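Local atomic coordinates of putative oxygenase (Streptomyces viridochromogenes Tue57, PDB entry 4XAA), a protein that probably acts as an iron- and 2-oxoglutarate-dependent oxygenase in orthosomycin biosynthesis, built on a double-stranded beta-helix and crystallised with nickel bound. Residues D55-P60 and V68-H73; L111-P116 and W206-V211; W124-V129 and A166-V171. All blocks are in the same frame, centred on the assembly; numbering follows the deposited sequence.

Overall arrangement
From the N terminus, contact 1 comes first: residues 55-60 and 68-73 close a short hairpin loop at one end of the larger antiparallel sheet. Contact 2 opens afterwards, pairing residues 111-116 with 206-211 and so closing a loop of 89 residues. Contact 3 lies wholly within that loop, where residues 124-129 meet 166-171 beside the nickel site. Contacts 1 and 2 share a sheet, strands 68-72 and 105-114 being neighbours joined by V72 N to L111 O and by L69 N to E115 OE1. Contact 3 ties the edge strand 122-125 of the smaller sheet to the start of helix 168-174 and touches neither of the others; its centre lies about 22 Å from that of contact 2.

Contact 1: residues D55-P60 and V68-H73; sequences DYWNFP and VLYRVH
A beta hairpin with a classic bulge joins strands 56-59 and 68-72, antiparallel and strongly twisted, with 138° between their directions. The bulge sits opposite W57, whose carbonyl O accepts from two amides: Y70 N at 2.9 Å, nearly along the C=O axis, and R71 N on a lone pair. F59 and V68 bond in both directions at one end, and H73 N closes the other on D55 O.

R71 and H73 share one face of the W57 indole, side by side and linked to each other. The indole carries R71 CD over that face, 3.8 Å from the centroid of its six-membered ring; the extended aliphatic chain of an arginine suits a flat apolar surface. H73 makes an offset stack on the same face, planes 23° apart, and W57 CZ2 lies over the centre of the imidazole. R71 NE donates to H73 ND1 at 3.1 Å, near the imidazole plane, which would help to fix the rotation of the H73 ring. Y70 turns its ring under W57, so that W57 CB rests over its face. V68 CB presses on the face of F59, 3.4 Å from F59 CZ.

On the face bearing Y56, L69 and V72, Y56 CD2 meets L69 CD1 at 3.8 Å. Helix 29-47 packs there, L42 O holding Y56 OH, while strand 105-114 flanks strand 68-72 and leaves strand 56-59 outermost in the sheet.

Contact 2: residues L111-P116 and W206-V211; sequences LVLKEP and WRRTIV
Strands 111-114 and 207-211 run antiparallel, 169° between their directions and with their short axes 4.8 Å apart at closest approach; the hydrogen-bonded pairs V112-T209 and K114-R207 are each closed by two N-H...O hydrogen bonds, the shortest being K114 N to R207 O at 2.7 Å. P116 lies on W206: its CD sits over the centre of the six-membered ring, 3.5 Å from the centroid and 14° off the normal, a CH-pi contact suited to the rigid proline ring. E115 CA approaches the same indole at CZ3, 3.8 Å away.

K114 and R207 run alongside each other through their aliphatic parts, K114 CG 3.7 Å from R207 CB. The lysine bends at chi2 (-69°), which takes its buried NZ toward S198 OG and the carbonyls of G199 and A120; the like charges are not in contact. On the same face V112 CG2 packs on T209 CB at 3.8 Å and V112 CG1 on V211 CG2; beta-branched residues suit such strands. On the other face L113, I210 and R208, bridged to D144, pack on helix 29-47, while L111 meets V72. Such central strands, a helix on one side and the metal on the other, are characteristic of the cupin double-stranded beta-helix.

Contact 3: residues W124-V129 and A166-V171; sequences WHRDRV and AEVAKV. With NI (nickel (II) ion), chain B.
V168, at the start of helix 168-174, points its two methyls at different parts of the strand end: CG1 reaches W124 CB at 3.8 Å, while CG2 lies alongside R126 CG at the same separation. The branched, compact valine suits this double contact. The arginine chain runs antiparallel to the valine's, past it, so its aliphatic part does the packing and the guanidinium travels on toward A166. A bend at chi3 (88°) brings R126 NH1 to 4.0 Å from A166 CB, and one water links the two segments, accepting from R126 NH1 in the guanidinium plane and donating to A166 O. V129 CG1 lies over a face of the guanidinium, 3.4 Å above its plane. R126 NE donates to R193 O, NH1 also to P163 O and NH2 to L162 O, acceptors that suit arginine, with several N-H groups in one plane.

On the other side of the backbone, H125 and D127 supply the His-X-Asp part of the metal triad of this double-stranded beta-helix, which H196 completes. Their chains converge on nickel: H125 NE2 binds at 2.2 Å and D127 OD1 at 2.3 Å, and three waters also bind the metal. Iron probably occupies this position in the working enzyme, as in related oxygenases. The imidazole of H125, whose CG sits between the backbone N and C (chi1 66°), is directed away from the helix, and H125 ND1 is held by P123 O, which would help to fix the ring's rotation. D127 uses one carboxylate oxygen for the metal and the other, OD2, to accept from a metal-bound water at 2.7 Å and from H190 NE2, which probably helps to orient the carboxylate.

Contact 1: residues D55-P60 and V68-H73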
loop_
_atom_site.group_PDB
_atom_site.type_symbol
_atom_site.label_atom_id
_atom_site.label_comp_id
_atom_site.label_asym_id
_atom_site.label_seq_id
_atom_site.Cartn_x
_atom_site.Cartn_y
_atom_site.Cartn_z
ATOM N N ASP A 55 -15.153 -2.920 -9.003
ATOM C CA ASP A 55 -13.919 -3.033 -8.224
ATOM C C ASP A 55 -12.627 -2.828 -9.023
ATOM O O ASP A 55 -11.565 -2.614 -8.434
ATOM C CB ASP A 55 -13.863 -4.389 -7.525
ATOM C CG ASP A 55 -14.886 -4.506 -6.426
ATOM O OD1 ASP A 55 -15.103 -3.483 -5.741
ATOM O OD2 ASP A 55 -15.484 -5.603 -6.271
ATOM N N TYR A 56 -12.695 -2.895 -10.348
ATOM C CA TYR A 56 -11.514 -2.605 -11.164
ATOM C C TYR A 56 -11.436 -1.111 -11.527
ATOM O O TYR A 56 -12.025 -0.669 -12.513
ATOM C CB TYR A 56 -11.517 -3.454 -12.429
ATOM C CG TYR A 56 -11.114 -4.897 -12.222
ATOM C CD1 TYR A 56 -11.865 -5.741 -11.421
ATOM C CD2 TYR A 56 -9.994 -5.423 -12.847
ATOM C CE1 TYR A 56 -11.510 -7.052 -11.246
ATOM C CE2 TYR A 56 -9.630 -6.751 -12.674
ATOM C CZ TYR A 56 -10.390 -7.557 -11.874
ATOM O OH TYR A 56 -10.045 -8.877 -11.692
ATOM N N TRP A 57 -10.722 -0.335 -10.718
ATOM C CA TRP A 57 -10.614 1.109 -10.935
ATOM C C TRP A 57 -9.591 1.423 -12.003
ATOM O O TRP A 57 -8.438 0.998 -11.905
ATOM C CB TRP A 57 -10.218 1.841 -9.658
ATOM C CG TRP A 57 -11.182 1.710 -8.553
ATOM C CD1 TRP A 57 -12.267 0.897 -8.505
ATOM C CD2 TRP A 57 -11.142 2.407 -7.305
ATOM N NE1 TRP A 57 -12.907 1.042 -7.309
ATOM C CE2 TRP A 57 -12.238 1.966 -6.550
ATOM C CE3 TRP A 57 -10.270 3.353 -6.749
ATOM C CZ2 TRP A 57 -12.504 2.440 -5.267
ATOM C CZ3 TRP A 57 -10.535 3.829 -5.479
ATOM C CH2 TRP A 57 -11.644 3.369 -4.749
ATOM N N ASN A 58 -10.017 2.201 -12.996
ATOM C CA ASN A 58 -9.197 2.508 -14.157
ATOM C C ASN A 58 -9.451 3.922 -14.694
ATOM O O ASN A 58 -10.527 4.482 -14.494
ATOM C CB ASN A 58 -9.459 1.483 -15.258
ATOM C CG ASN A 58 -10.915 1.484 -15.720
ATOM O OD1 ASN A 58 -11.281 2.187 -16.665
ATOM N ND2 ASN A 58 -11.750 0.702 -15.046
ATOM N N PHE A 59 -8.461 4.512 -15.360
ATOM C CA PHE A 59 -8.722 5.740 -16.095
ATOM C C PHE A 59 -8.504 5.536 -17.588
ATOM O O PHE A 59 -7.697 4.703 -17.999
ATOM C CB PHE A 59 -7.868 6.897 -15.572
ATOM C CG PHE A 59 -6.382 6.667 -15.650
ATOM C CD1 PHE A 59 -5.680 6.965 -16.806
ATOM C CD2 PHE A 59 -5.679 6.210 -14.547
ATOM C CE1 PHE A 59 -4.314 6.782 -16.871
ATOM C CE2 PHE A 59 -4.320 6.029 -14.612
ATOM C CZ PHE A 59 -3.636 6.318 -15.774
ATOM N N PRO A 60 -9.244 6.291 -18.411
ATOM C CA PRO A 60 -9.115 6.147 -19.860
ATOM C C PRO A 60 -8.008 7.033 -20.429
ATOM O O PRO A 60 -7.710 8.101 -19.890
ATOM C CB PRO A 60 -10.484 6.577 -20.354
ATOM C CG PRO A 60 -10.870 7.648 -19.393
ATOM C CD PRO A 60 -10.302 7.248 -18.052
ATOM N N VAL A 68 -6.227 2.398 -18.236
ATOM C CA VAL A 68 -5.173 2.011 -17.311
ATOM C C VAL A 68 -5.778 1.563 -15.994
ATOM O O VAL A 68 -6.409 2.349 -15.288
ATOM C CB VAL A 68 -4.177 3.164 -17.059
ATOM C CG1 VAL A 68 -3.203 2.805 -15.945
ATOM C CG2 VAL A 68 -3.426 3.502 -18.335
ATOM N N LEU A 69 -5.591 0.287 -15.681
ATOM C CA LEU A 69 -5.989 -0.271 -14.396
ATOM C C LEU A 69 -5.027 0.220 -13.319
ATOM O O LEU A 69 -3.818 0.170 -13.515
ATOM C CB LEU A 69 -6.000 -1.802 -14.462
ATOM C CG LEU A 69 -6.451 -2.568 -13.212
ATOM C CD1 LEU A 69 -7.911 -2.296 -12.907
ATOM C CD2 LEU A 69 -6.196 -4.057 -13.381
ATOM N N TYR A 70 -5.551 0.727 -12.203
ATOM C CA TYR A 70 -4.680 1.143 -11.112
ATOM C C TYR A 70 -5.128 0.602 -9.755
ATOM O O TYR A 70 -4.400 0.713 -8.776
ATOM C CB TYR A 70 -4.552 2.672 -11.059
ATOM C CG TYR A 70 -5.833 3.436 -10.808
ATOM C CD1 TYR A 70 -6.266 3.707 -9.515
ATOM C CD2 TYR A 70 -6.598 3.913 -11.868
ATOM C CE1 TYR A 70 -7.438 4.416 -9.287
ATOM C CE2 TYR A 70 -7.760 4.613 -11.652
ATOM C CZ TYR A 70 -8.183 4.863 -10.359
ATOM O OH TYR A 70 -9.347 5.579 -10.146
ATOM N N ARG A 71 -6.306 -0.006 -9.690
ATOM C CA ARG A 71 -6.726 -0.631 -8.443
ATOM C C ARG A 71 -7.740 -1.744 -8.628
ATOM O O ARG A 71 -8.601 -1.691 -9.495
ATOM C CB ARG A 71 -7.295 0.414 -7.484
ATOM C CG ARG A 71 -7.547 -0.088 -6.082
ATOM C CD ARG A 71 -8.233 0.976 -5.309
ATOM N NE ARG A 71 -8.359 0.736 -3.874
ATOM C CZ ARG A 71 -7.586 1.310 -2.955
ATOM N NH1 ARG A 71 -6.608 2.138 -3.303
ATOM N NH2 ARG A 71 -7.793 1.061 -1.678
ATOM N N VAL A 72 -7.589 -2.779 -7.820
ATOM C CA VAL A 72 -8.640 -3.742 -7.615
ATOM C C VAL A 72 -9.127 -3.583 -6.179
ATOM O O VAL A 72 -8.400 -3.840 -5.233
ATOM C CB VAL A 72 -8.181 -5.161 -7.874
ATOM C CG1 VAL A 72 -9.370 -6.099 -7.778
ATOM C CG2 VAL A 72 -7.553 -5.259 -9.247
ATOM N N HIS A 73 -10.362 -3.112 -6.042
ATOM C CA HIS A 73 -10.942 -2.770 -4.753
ATOM C C HIS A 73 -11.589 -4.006 -4.193
ATOM O O HIS A 73 -11.818 -4.961 -4.931
ATOM C CB HIS A 73 -11.960 -1.648 -4.918
ATOM C CG HIS A 73 -12.203 -0.849 -3.679
ATOM N ND1 HIS A 73 -11.208 -0.133 -3.046
ATOM C CD2 HIS A 73 -13.338 -0.625 -2.973
ATOM C CE1 HIS A 73 -11.717 0.492 -1.998
ATOM N NE2 HIS A 73 -13.009 0.212 -1.935
#

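Contact 2: residues L111-P116 and W206-V211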
loop_
_atom_site.group_PDB
_atom_site.type_symbol
_atom_site.label_atom_id
_atom_site.label_comp_id
_atom_site.label_asym_id
_atom_site.label_seq_id
_atom_site.Cartn_x
_atom_site.Cartn_y
_atom_site.Cartn_z
ATOM N N LEU A 111 -5.697 -4.258 -4.125
ATOM C CA LEU A 111 -4.531 -4.354 -4.978
ATOM C C LEU A 111 -4.358 -3.023 -5.708
ATOM O O LEU A 111 -5.221 -2.614 -6.490
ATOM C CB LEU A 111 -4.679 -5.508 -5.965
ATOM C CG LEU A 111 -3.571 -5.800 -6.974
ATOM C CD1 LEU A 111 -2.302 -6.326 -6.315
ATOM C CD2 LEU A 111 -4.068 -6.777 -8.024
ATOM N N VAL A 112 -3.260 -2.330 -5.421
ATOM C CA VAL A 112 -2.917 -1.140 -6.174
ATOM C C VAL A 112 -1.762 -1.466 -7.125
ATOM O O VAL A 112 -0.941 -2.369 -6.869
ATOM C CB VAL A 112 -2.572 0.032 -5.253
ATOM C CG1 VAL A 112 -3.514 0.024 -4.057
ATOM C CG2 VAL A 112 -1.143 -0.056 -4.794
ATOM N N LEU A 113 -1.743 -0.738 -8.241
ATOM C CA LEU A 113 -1.011 -1.146 -9.433
ATOM C C LEU A 113 -0.441 0.013 -10.184
ATOM O O LEU A 113 -1.136 1.013 -10.401
ATOM C CB LEU A 113 -1.923 -1.884 -10.414
ATOM C CG LEU A 113 -2.867 -2.918 -9.851
ATOM C CD1 LEU A 113 -3.899 -3.218 -10.866
ATOM C CD2 LEU A 113 -2.027 -4.129 -9.554
ATOM N N LYS A 114 0.803 -0.154 -10.623
ATOM C CA LYS A 114 1.396 0.702 -11.634
ATOM C C LYS A 114 1.638 -0.120 -12.890
ATOM O O LYS A 114 2.559 -0.928 -12.910
ATOM C CB LYS A 114 2.710 1.303 -11.144
ATOM C CG LYS A 114 2.629 2.042 -9.820
ATOM C CD LYS A 114 1.827 3.341 -9.926
ATOM C CE LYS A 114 1.783 4.043 -8.567
ATOM N NZ LYS A 114 1.520 5.497 -8.699
ATOM N N GLU A 115 0.800 0.063 -13.915
ATOM C CA GLU A 115 1.045 -0.521 -15.242
ATOM C C GLU A 115 2.385 -0.002 -15.755
ATOM O O GLU A 115 2.810 1.087 -15.381
ATOM C CB GLU A 115 -0.057 -0.151 -16.257
ATOM C CG GLU A 115 -1.477 -0.636 -15.967
ATOM C CD GLU A 115 -2.325 -0.756 -17.236
ATOM O OE1 GLU A 115 -3.494 -1.179 -17.149
ATOM O OE2 GLU A 115 -1.822 -0.439 -18.333
ATOM N N PRO A 116 3.050 -0.771 -16.622
ATOM C CA PRO A 116 4.275 -0.256 -17.233
ATOM C C PRO A 116 3.967 0.960 -18.080
ATOM O O PRO A 116 2.890 0.995 -18.661
ATOM C CB PRO A 116 4.757 -1.423 -18.094
ATOM C CG PRO A 116 4.183 -2.622 -17.450
ATOM C CD PRO A 116 2.818 -2.177 -16.974
ATOM N N TRP A 206 6.086 -3.412 -13.870
ATOM C CA TRP A 206 4.932 -3.304 -12.983
ATOM C C TRP A 206 5.366 -2.873 -11.600
ATOM O O TRP A 206 6.466 -3.185 -11.159
ATOM C CB TRP A 206 4.181 -4.635 -12.873
ATOM C CG TRP A 206 3.597 -5.071 -14.152
ATOM C CD1 TRP A 206 4.230 -5.754 -15.146
ATOM C CD2 TRP A 206 2.265 -4.832 -14.608
ATOM N NE1 TRP A 206 3.369 -5.962 -16.193
ATOM C CE2 TRP A 206 2.157 -5.397 -15.891
ATOM C CE3 TRP A 206 1.153 -4.191 -14.056
ATOM C CZ2 TRP A 206 0.983 -5.346 -16.632
ATOM C CZ3 TRP A 206 -0.015 -4.144 -14.793
ATOM C CH2 TRP A 206 -0.092 -4.722 -16.064
ATOM N N ARG A 207 4.509 -2.131 -10.918
ATOM C CA ARG A 207 4.586 -2.102 -9.475
ATOM C C ARG A 207 3.243 -2.622 -8.952
ATOM O O ARG A 207 2.203 -2.009 -9.174
ATOM C CB ARG A 207 4.898 -0.709 -8.927
ATOM C CG ARG A 207 5.048 -0.740 -7.397
ATOM C CD ARG A 207 5.003 0.627 -6.735
ATOM N NE ARG A 207 4.907 0.498 -5.278
ATOM C CZ ARG A 207 4.058 1.185 -4.512
ATOM N NH1 ARG A 207 3.230 2.065 -5.063
ATOM N NH2 ARG A 207 4.042 1.001 -3.193
ATOM N N ARG A 208 3.275 -3.773 -8.287
ATOM C CA ARG A 208 2.075 -4.371 -7.748
ATOM C C ARG A 208 2.191 -4.473 -6.240
ATOM O O ARG A 208 3.192 -4.947 -5.720
ATOM C CB ARG A 208 1.834 -5.753 -8.344
ATOM C CG ARG A 208 1.961 -5.838 -9.858
ATOM C CD ARG A 208 1.697 -7.260 -10.289
ATOM N NE ARG A 208 2.272 -7.631 -11.578
ATOM C CZ ARG A 208 3.551 -7.932 -11.768
ATOM N NH1 ARG A 208 4.404 -7.860 -10.762
ATOM N NH2 ARG A 208 3.977 -8.285 -12.972
ATOM N N THR A 209 1.147 -4.040 -5.547
ATOM C CA THR A 209 1.150 -3.978 -4.099
ATOM C C THR A 209 -0.200 -4.446 -3.574
ATOM O O THR A 209 -1.234 -4.108 -4.137
ATOM C CB THR A 209 1.449 -2.535 -3.615
ATOM O OG1 THR A 209 2.752 -2.152 -4.061
ATOM C CG2 THR A 209 1.403 -2.425 -2.111
ATOM N N ILE A 210 -0.187 -5.246 -2.517
ATOM C CA ILE A 210 -1.409 -5.558 -1.783
ATOM C C ILE A 210 -1.460 -4.694 -0.529
ATOM O O ILE A 210 -0.630 -4.844 0.358
ATOM C CB ILE A 210 -1.493 -7.066 -1.402
ATOM C CG1 ILE A 210 -1.664 -7.920 -2.654
ATOM C CG2 ILE A 210 -2.638 -7.335 -0.446
ATOM C CD1 ILE A 210 -1.548 -9.391 -2.392
ATOM N N VAL A 211 -2.419 -3.777 -0.473
ATOM C CA VAL A 211 -2.621 -2.922 0.699
ATOM C C VAL A 211 -3.795 -3.424 1.551
ATOM O O VAL A 211 -4.940 -3.553 1.071
ATOM C CB VAL A 211 -2.897 -1.446 0.303
ATOM C CG1 VAL A 211 -2.906 -0.542 1.530
ATOM C CG2 VAL A 211 -1.876 -0.965 -0.691
#

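Contact 3: residues W124-V129 and A166-V171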
loop_
_atom_site.group_PDB
_atom_site.type_symbol
_atom_site.label_atom_id
_atom_site.label_comp_id
_atom_site.label_asym_id
_atom_site.label_seq_id
_atom_site.Cartn_x
_atom_site.Cartn_y
_atom_site.Cartn_z
ATOM N N TRP A 124 -1.254 13.360 -3.597
ATOM C CA TRP A 124 -1.004 13.363 -2.165
ATOM C C TRP A 124 -2.313 13.356 -1.398
ATOM O O TRP A 124 -3.289 13.952 -1.826
ATOM C CB TRP A 124 -0.168 14.571 -1.773
ATOM C CG TRP A 124 1.192 14.498 -2.353
ATOM C CD1 TRP A 124 1.607 15.006 -3.551
ATOM C CD2 TRP A 124 2.327 13.852 -1.774
ATOM N NE1 TRP A 124 2.938 14.726 -3.744
ATOM C CE2 TRP A 124 3.402 14.015 -2.668
ATOM C CE3 TRP A 124 2.543 13.166 -0.580
ATOM C CZ2 TRP A 124 4.671 13.515 -2.403
ATOM C CZ3 TRP A 124 3.801 12.665 -0.320
ATOM C CH2 TRP A 124 4.847 12.838 -1.227
ATOM N N HIS A 125 -2.325 12.673 -0.265
ATOM C CA HIS A 125 -3.522 12.566 0.554
ATOM C C HIS A 125 -3.188 11.981 1.911
ATOM O O HIS A 125 -2.063 11.536 2.150
ATOM C CB HIS A 125 -4.576 11.697 -0.133
ATOM C CG HIS A 125 -4.176 10.263 -0.286
ATOM N ND1 HIS A 125 -3.454 9.801 -1.366
ATOM C CD2 HIS A 125 -4.413 9.182 0.495
ATOM C CE1 HIS A 125 -3.269 8.499 -1.245
ATOM N NE2 HIS A 125 -3.844 8.101 -0.128
ATOM N N ARG A 126 -4.175 12.019 2.797
ATOM C CA ARG A 126 -4.153 11.298 4.050
ATOM C C ARG A 126 -5.237 10.271 3.887
ATOM O O ARG A 126 -6.307 10.601 3.376
ATOM C CB ARG A 126 -4.414 12.214 5.252
ATOM C CG ARG A 126 -3.514 13.455 5.265
ATOM C CD ARG A 126 -3.825 14.395 6.409
ATOM N NE ARG A 126 -3.073 14.033 7.598
ATOM C CZ ARG A 126 -3.192 14.646 8.768
ATOM N NH1 ARG A 126 -4.053 15.647 8.899
ATOM N NH2 ARG A 126 -2.452 14.252 9.807
ATOM N N ASP A 127 -4.965 9.028 4.275
ATOM C CA ASP A 127 -5.956 7.968 4.158
ATOM C C ASP A 127 -7.169 8.219 5.067
ATOM O O ASP A 127 -8.303 8.181 4.609
ATOM C CB ASP A 127 -5.317 6.615 4.468
ATOM C CG ASP A 127 -4.408 6.142 3.361
ATOM O OD1 ASP A 127 -4.614 6.559 2.205
ATOM O OD2 ASP A 127 -3.486 5.354 3.638
ATOM N N ARG A 128 -6.921 8.487 6.347
ATOM C CA ARG A 128 -7.983 8.820 7.307
ATOM C C ARG A 128 -7.481 9.841 8.320
ATOM O O ARG A 128 -6.297 9.820 8.680
ATOM C CB ARG A 128 -8.461 7.578 8.071
ATOM C CG ARG A 128 -9.250 6.567 7.280
ATOM C CD ARG A 128 -10.345 6.013 8.151
ATOM N NE ARG A 128 -10.098 4.635 8.544
ATOM C CZ ARG A 128 -10.576 4.081 9.653
ATOM N NH1 ARG A 128 -11.312 4.796 10.502
ATOM N NH2 ARG A 128 -10.307 2.813 9.913
ATOM N N VAL A 129 -8.362 10.724 8.789
ATOM C CA VAL A 129 -8.016 11.578 9.923
ATOM C C VAL A 129 -9.062 11.554 11.033
ATOM O O VAL A 129 -9.004 12.383 11.940
ATOM C CB VAL A 129 -7.796 13.047 9.515
ATOM C CG1 VAL A 129 -6.664 13.154 8.510
ATOM C CG2 VAL A 129 -9.081 13.650 8.980
ATOM N N ALA A 166 -5.095 19.839 8.889
ATOM C CA ALA A 166 -3.906 20.197 8.136
ATOM C C ALA A 166 -4.206 20.043 6.656
ATOM O O ALA A 166 -4.781 19.039 6.226
ATOM C CB ALA A 166 -2.718 19.351 8.540
ATOM N N GLU A 167 -3.838 21.060 5.890
ATOM C CA GLU A 167 -4.043 21.043 4.452
ATOM C C GLU A 167 -2.915 20.305 3.767
ATOM O O GLU A 167 -1.763 20.691 3.864
ATOM C CB GLU A 167 -4.155 22.460 3.887
ATOM C CG GLU A 167 -4.351 22.461 2.380
ATOM C CD GLU A 167 -4.665 23.834 1.791
ATOM O OE1 GLU A 167 -4.420 24.857 2.475
ATOM O OE2 GLU A 167 -5.161 23.869 0.636
ATOM N N VAL A 168 -3.270 19.245 3.060
ATOM C CA VAL A 168 -2.304 18.318 2.509
ATOM C C VAL A 168 -1.306 19.019 1.586
ATOM O O VAL A 168 -0.116 18.699 1.591
ATOM C CB VAL A 168 -3.037 17.167 1.771
ATOM C CG1 VAL A 168 -2.072 16.292 0.990
ATOM C CG2 VAL A 168 -3.856 16.347 2.772
ATOM N N ALA A 169 -1.784 20.013 0.844
ATOM C CA ALA A 169 -0.966 20.696 -0.147
ATOM C C ALA A 169 0.114 21.570 0.474
ATOM O O ALA A 169 1.198 21.695 -0.093
ATOM C CB ALA A 169 -1.843 21.538 -1.063
ATOM N N LYS A 170 -0.175 22.195 1.612
ATOM C CA LYS A 170 0.835 22.991 2.298
ATOM C C LYS A 170 1.869 22.054 2.912
ATOM O O LYS A 170 3.058 22.376 2.966
ATOM C CB LYS A 170 0.213 23.891 3.368
ATOM C CG LYS A 170 -0.849 24.833 2.812
ATOM C CD LYS A 170 -0.726 26.255 3.351
ATOM C CE LYS A 170 -1.423 26.439 4.694
ATOM N NZ LYS A 170 -0.619 25.846 5.801
ATOM N N VAL A 171 1.414 20.879 3.343
ATOM C CA VAL A 171 2.300 19.872 3.915
ATOM C C VAL A 171 3.247 19.314 2.860
ATOM O O VAL A 171 4.451 19.281 3.087
ATOM C CB VAL A 171 1.502 18.738 4.563
ATOM C CG1 VAL A 171 2.432 17.606 4.971
ATOM C CG2 VAL A 171 0.742 19.267 5.767
HETATM NI NI NI B . -3.157 6.051 0.507
HETATM O O HOH W 1 -5.795 16.993 7.099
HETATM O O HOH W 2 -2.641 4.077 1.384
HETATM O O HOH W 3 -2.259 5.141 -1.709
HETATM O O HOH W 4 -4.416 4.704 -0.963
#